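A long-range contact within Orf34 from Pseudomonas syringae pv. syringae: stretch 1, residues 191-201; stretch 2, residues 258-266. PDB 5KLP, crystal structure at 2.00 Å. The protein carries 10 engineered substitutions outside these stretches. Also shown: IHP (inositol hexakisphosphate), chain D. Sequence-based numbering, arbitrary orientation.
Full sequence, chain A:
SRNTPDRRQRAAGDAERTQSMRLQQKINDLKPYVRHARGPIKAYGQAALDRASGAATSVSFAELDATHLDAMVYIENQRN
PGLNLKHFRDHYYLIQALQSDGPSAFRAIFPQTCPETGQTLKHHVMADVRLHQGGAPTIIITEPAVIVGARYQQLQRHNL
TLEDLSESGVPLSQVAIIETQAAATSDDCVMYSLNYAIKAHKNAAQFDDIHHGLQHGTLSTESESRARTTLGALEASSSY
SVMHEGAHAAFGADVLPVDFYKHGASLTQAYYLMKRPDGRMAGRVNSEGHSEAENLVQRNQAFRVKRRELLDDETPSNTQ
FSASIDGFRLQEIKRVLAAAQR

Stretch 1 (191-201) MYSLNYAIKAH
Stretch 2 258-266: VDFYKHGAS

Residues 191-201 are helical throughout, phi/psi near -64/-42, inside a longer helix. Against them lies an irregular segment: a 3-10 stretch at 258-261, then a type I turn from Tyr-261 to Gly-264, closed by Gly-264 N to Tyr-261 O at 3.1 Å. The two stretches run in opposite directions, with CA atoms of Tyr-192 and His-263 7.8 Å apart, Tyr-196 and Phe-260 6.6 Å, Lys-199 and Asp-259 6.6 Å.

The CA-to-CB bonds of Tyr-192 and Tyr-196 point sideways to the other stretch, but with chi1 m (-81° and -84°) the ring ends come nearer, and their hydroxyls meet backbone carbonyls: Tyr-192 OH donates to His-263 O at 2.5 Å, Tyr-196 OH to Phe-260 O at 2.8 Å. Their chi2 values, -79° and 13°, orient the rings differently. The Tyr-196 face receives the edge of Phe-260 (chi1 -72°, chi2 81°; centroids 4.8 Å, planes 65°), while Lys-199 CB sits over a Phe-260 face, 4.0 Å from the ring centroid.

Asn-195 (t, chi2 -93°) and His-263 (m, chi2 -65°) converge on one phosphate oxygen: Asn-195 ND2 and His-263 NE2 each donate to IHP O23 at 3.0 Å. Lys-199 (m, m, t, t) reaches IHP O33 with NZ at 2.7 Å, as does Lys-262 NZ (m, t, p, t) at 2.7 Å. One water donates to Asn-195 OD1 (2.7 Å) and Asp-259 O (2.8 Å). Lys-199 NZ and Asp-259 OD2 (m, chi2 53°) are 4.5 Å apart, beyond a salt bridge; a second water spans them, accepting from Lys-199 NZ at 2.8 Å and donating to Asp-259 OD2 at 2.6 Å.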

# COMPACT_ATOMS: atom_id res chain seq x y z
N MSE A 191 -1.06 1.01 6.99
CA MSE A 191 -0.19 -0.16 7.10
C MSE A 191 0.01 -0.82 5.72
O MSE A 191 1.12 -1.23 5.40
CB MSE A 191 -0.76 -1.17 8.10
CG MSE A 191 -0.57 -0.76 9.57
SE MSE A 191 1.34 -0.40 9.97
CE MSE A 191 1.25 1.56 10.10
N TYR A 192 -1.05 -0.90 4.92
CA TYR A 192 -0.89 -1.45 3.56
C TYR A 192 0.05 -0.57 2.75
O TYR A 192 0.92 -1.05 2.04
CB TYR A 192 -2.23 -1.59 2.82
CG TYR A 192 -3.01 -2.82 3.20
CD1 TYR A 192 -2.69 -4.06 2.67
CD2 TYR A 192 -4.05 -2.75 4.13
CE1 TYR A 192 -3.40 -5.21 3.04
CE2 TYR A 192 -4.76 -3.88 4.50
CZ TYR A 192 -4.44 -5.10 3.95
OH TYR A 192 -5.15 -6.22 4.32
N SER A 193 -0.13 0.74 2.87
CA SER A 193 0.69 1.67 2.11
C SER A 193 2.16 1.59 2.53
O SER A 193 3.05 1.65 1.68
CB SER A 193 0.16 3.11 2.27
OG SER A 193 -1.14 3.24 1.72
N LEU A 194 2.41 1.49 3.83
CA LEU A 194 3.77 1.35 4.34
C LEU A 194 4.37 0.04 3.85
O LEU A 194 5.50 -0.00 3.35
CB LEU A 194 3.81 1.44 5.87
CG LEU A 194 5.16 1.18 6.54
CD1 LEU A 194 6.21 2.16 6.01
CD2 LEU A 194 5.08 1.26 8.07
N ASN A 195 3.61 -1.04 3.99
CA ASN A 195 4.10 -2.33 3.51
C ASN A 195 4.38 -2.29 2.03
O ASN A 195 5.38 -2.82 1.56
CB ASN A 195 3.09 -3.45 3.81
CG ASN A 195 3.62 -4.82 3.40
OD1 ASN A 195 3.38 -5.28 2.29
ND2 ASN A 195 4.37 -5.46 4.30
N TYR A 196 3.50 -1.62 1.29
CA TYR A 196 3.63 -1.52 -0.15
C TYR A 196 4.88 -0.76 -0.57
O TYR A 196 5.52 -1.10 -1.58
CB TYR A 196 2.38 -0.87 -0.74
CG TYR A 196 1.24 -1.85 -0.98
CD1 TYR A 196 1.27 -3.14 -0.44
CD2 TYR A 196 0.15 -1.50 -1.78
CE1 TYR A 196 0.24 -4.04 -0.67
CE2 TYR A 196 -0.88 -2.39 -2.03
CZ TYR A 196 -0.83 -3.66 -1.47
OH TYR A 196 -1.87 -4.54 -1.74
N ALA A 197 5.22 0.28 0.18
CA ALA A 197 6.44 1.05 -0.09
C ALA A 197 7.66 0.14 0.03
O ALA A 197 8.53 0.14 -0.83
CB ALA A 197 6.57 2.24 0.88
N ILE A 198 7.71 -0.62 1.12
CA ILE A 198 8.81 -1.57 1.32
C ILE A 198 8.86 -2.61 0.19
O ILE A 198 9.94 -2.95 -0.31
CB ILE A 198 8.69 -2.31 2.68
CG1 ILE A 198 8.70 -1.30 3.83
CG2 ILE A 198 9.84 -3.32 2.83
CD1 ILE A 198 8.39 -1.90 5.19
N LYS A 199 7.69 -3.13 -0.21
CA LYS A 199 7.66 -4.13 -1.28
C LYS A 199 8.08 -3.53 -2.62
O LYS A 199 8.70 -4.20 -3.44
CB LYS A 199 6.27 -4.77 -1.41
CG LYS A 199 5.82 -5.55 -0.17
CD LYS A 199 6.90 -6.53 0.30
CE LYS A 199 6.40 -7.41 1.42
NZ LYS A 199 7.49 -8.29 1.93
N ALA A 200 7.73 -2.27 -2.84
CA ALA A 200 8.08 -1.58 -4.07
C ALA A 200 9.59 -1.43 -4.16
O ALA A 200 10.18 -1.53 -5.23
CB ALA A 200 7.43 -0.23 -4.13
N HIS A 201 10.21 -1.18 -3.01
CA HIS A 201 11.66 -1.10 -2.91
C HIS A 201 12.27 -2.46 -3.16
O HIS A 201 13.21 -2.58 -3.94
CB HIS A 201 12.07 -0.57 -1.53
CG HIS A 201 13.56 -0.42 -1.37
ND1 HIS A 201 14.40 -0.14 -2.43
CD2 HIS A 201 14.36 -0.51 -0.28
CE1 HIS A 201 15.64 -0.07 -2.00
NE2 HIS A 201 15.65 -0.29 -0.70
N VAL A 258 3.46 -11.16 -6.17
CA VAL A 258 2.58 -11.73 -5.15
C VAL A 258 2.79 -11.06 -3.78
O VAL A 258 1.90 -11.06 -2.93
CB VAL A 258 2.79 -13.26 -5.04
CG1 VAL A 258 4.20 -13.59 -4.53
CG2 VAL A 258 1.71 -13.90 -4.16
N ASP A 259 3.97 -10.46 -3.59
CA ASP A 259 4.29 -9.68 -2.39
C ASP A 259 3.14 -8.80 -1.95
O ASP A 259 2.87 -8.65 -0.76
CB ASP A 259 5.49 -8.75 -2.67
CG ASP A 259 6.74 -9.51 -3.06
OD1 ASP A 259 6.67 -10.34 -4.01
OD2 ASP A 259 7.79 -9.22 -2.47
N PHE A 260 2.45 -8.22 -2.93
CA PHE A 260 1.43 -7.21 -2.64
C PHE A 260 0.12 -7.82 -2.17
O PHE A 260 -0.83 -7.09 -1.85
CB PHE A 260 1.24 -6.32 -3.88
CG PHE A 260 2.41 -5.39 -4.11
CD1 PHE A 260 3.56 -5.86 -4.74
CD2 PHE A 260 2.39 -4.08 -3.62
CE1 PHE A 260 4.66 -5.02 -4.92
CE2 PHE A 260 3.47 -3.24 -3.79
CZ PHE A 260 4.61 -3.70 -4.44
N TYR A 261 0.06 -9.14 -2.07
CA TYR A 261 -1.17 -9.79 -1.63
C TYR A 261 -0.99 -10.59 -0.34
O TYR A 261 -1.94 -11.19 0.15
CB TYR A 261 -1.73 -10.69 -2.75
CG TYR A 261 -2.42 -9.84 -3.80
CD1 TYR A 261 -3.73 -9.41 -3.61
CD2 TYR A 261 -1.72 -9.38 -4.92
CE1 TYR A 261 -4.35 -8.59 -4.53
CE2 TYR A 261 -2.34 -8.56 -5.86
CZ TYR A 261 -3.66 -8.17 -5.66
OH TYR A 261 -4.28 -7.35 -6.56
N LYS A 262 0.22 -10.57 0.21
CA LYS A 262 0.51 -11.31 1.43
C LYS A 262 -0.36 -10.91 2.64
O LYS A 262 -0.63 -11.73 3.52
CB LYS A 262 1.99 -11.14 1.80
CG LYS A 262 2.95 -11.88 0.91
CD LYS A 262 4.38 -11.78 1.41
CE LYS A 262 4.60 -12.65 2.66
NZ LYS A 262 6.05 -12.68 3.08
N HIS A 263 -0.78 -9.65 2.70
CA HIS A 263 -1.60 -9.17 3.83
C HIS A 263 -3.07 -9.01 3.47
O HIS A 263 -3.82 -8.36 4.20
CB HIS A 263 -1.03 -7.86 4.36
CG HIS A 263 0.38 -7.99 4.84
ND1 HIS A 263 0.72 -8.77 5.92
CD2 HIS A 263 1.54 -7.52 4.33
CE1 HIS A 263 2.03 -8.75 6.09
NE2 HIS A 263 2.55 -8.00 5.14
N GLY A 264 -3.46 -9.59 2.34
CA GLY A 264 -4.84 -9.58 1.89
C GLY A 264 -5.73 -10.17 2.96
O GLY A 264 -5.43 -11.23 3.53
N ALA A 265 -6.84 -9.50 3.24
CA ALA A 265 -7.75 -9.96 4.28
C ALA A 265 -8.51 -11.21 3.85
O ALA A 265 -8.74 -12.11 4.65
CB ALA A 265 -8.72 -8.86 4.67
N SER A 266 -8.86 -11.28 2.57
CA SER A 266 -9.81 -12.28 2.11
C SER A 266 -9.19 -13.65 1.79
O SER A 266 -8.31 -13.78 0.93
CB SER A 266 -10.56 -11.76 0.88
OG SER A 266 -11.38 -12.78 0.32
C1 IHP D . 10.65 -9.34 7.26
C2 IHP D . 9.20 -8.92 6.73
C3 IHP D . 7.92 -9.81 6.96
C4 IHP D . 8.21 -11.21 7.67
C5 IHP D . 9.63 -11.75 7.63
C6 IHP D . 10.50 -10.63 8.17
O11 IHP D . 11.53 -9.45 6.31
P1 IHP D . 13.01 -8.66 6.06
O21 IHP D . 13.19 -8.36 4.57
O31 IHP D . 14.16 -9.56 6.51
O41 IHP D . 13.15 -7.34 6.80
O12 IHP D . 9.23 -8.44 5.44
P2 IHP D . 8.80 -6.83 5.21
O22 IHP D . 9.75 -5.92 6.02
O32 IHP D . 8.79 -6.37 3.75
O42 IHP D . 7.40 -6.60 5.84
O13 IHP D . 7.40 -9.98 5.80
P3 IHP D . 5.94 -9.59 5.05
O23 IHP D . 5.54 -8.12 4.95
O33 IHP D . 6.41 -10.08 3.68
O43 IHP D . 4.75 -10.40 5.56
O14 IHP D . 7.36 -12.16 7.28
P4 IHP D . 6.04 -12.57 8.13
O24 IHP D . 4.90 -11.57 7.93
O34 IHP D . 5.54 -13.99 7.78
O44 IHP D . 6.36 -12.59 9.64
O15 IHP D . 10.02 -12.32 6.47
P5 IHP D . 10.34 -13.98 6.31
O25 IHP D . 9.82 -14.76 7.52
O35 IHP D . 9.63 -14.56 5.05
O45 IHP D . 11.83 -14.28 6.18
O16 IHP D . 11.70 -11.09 8.52
P6 IHP D . 12.58 -10.55 9.79
O26 IHP D . 11.67 -10.21 10.96
O36 IHP D . 13.60 -11.61 10.25
O46 IHP D . 13.38 -9.30 9.41
O HOH W 1 1.54 -6.69 0.82
O HOH W 2 8.75 -9.69 -0.15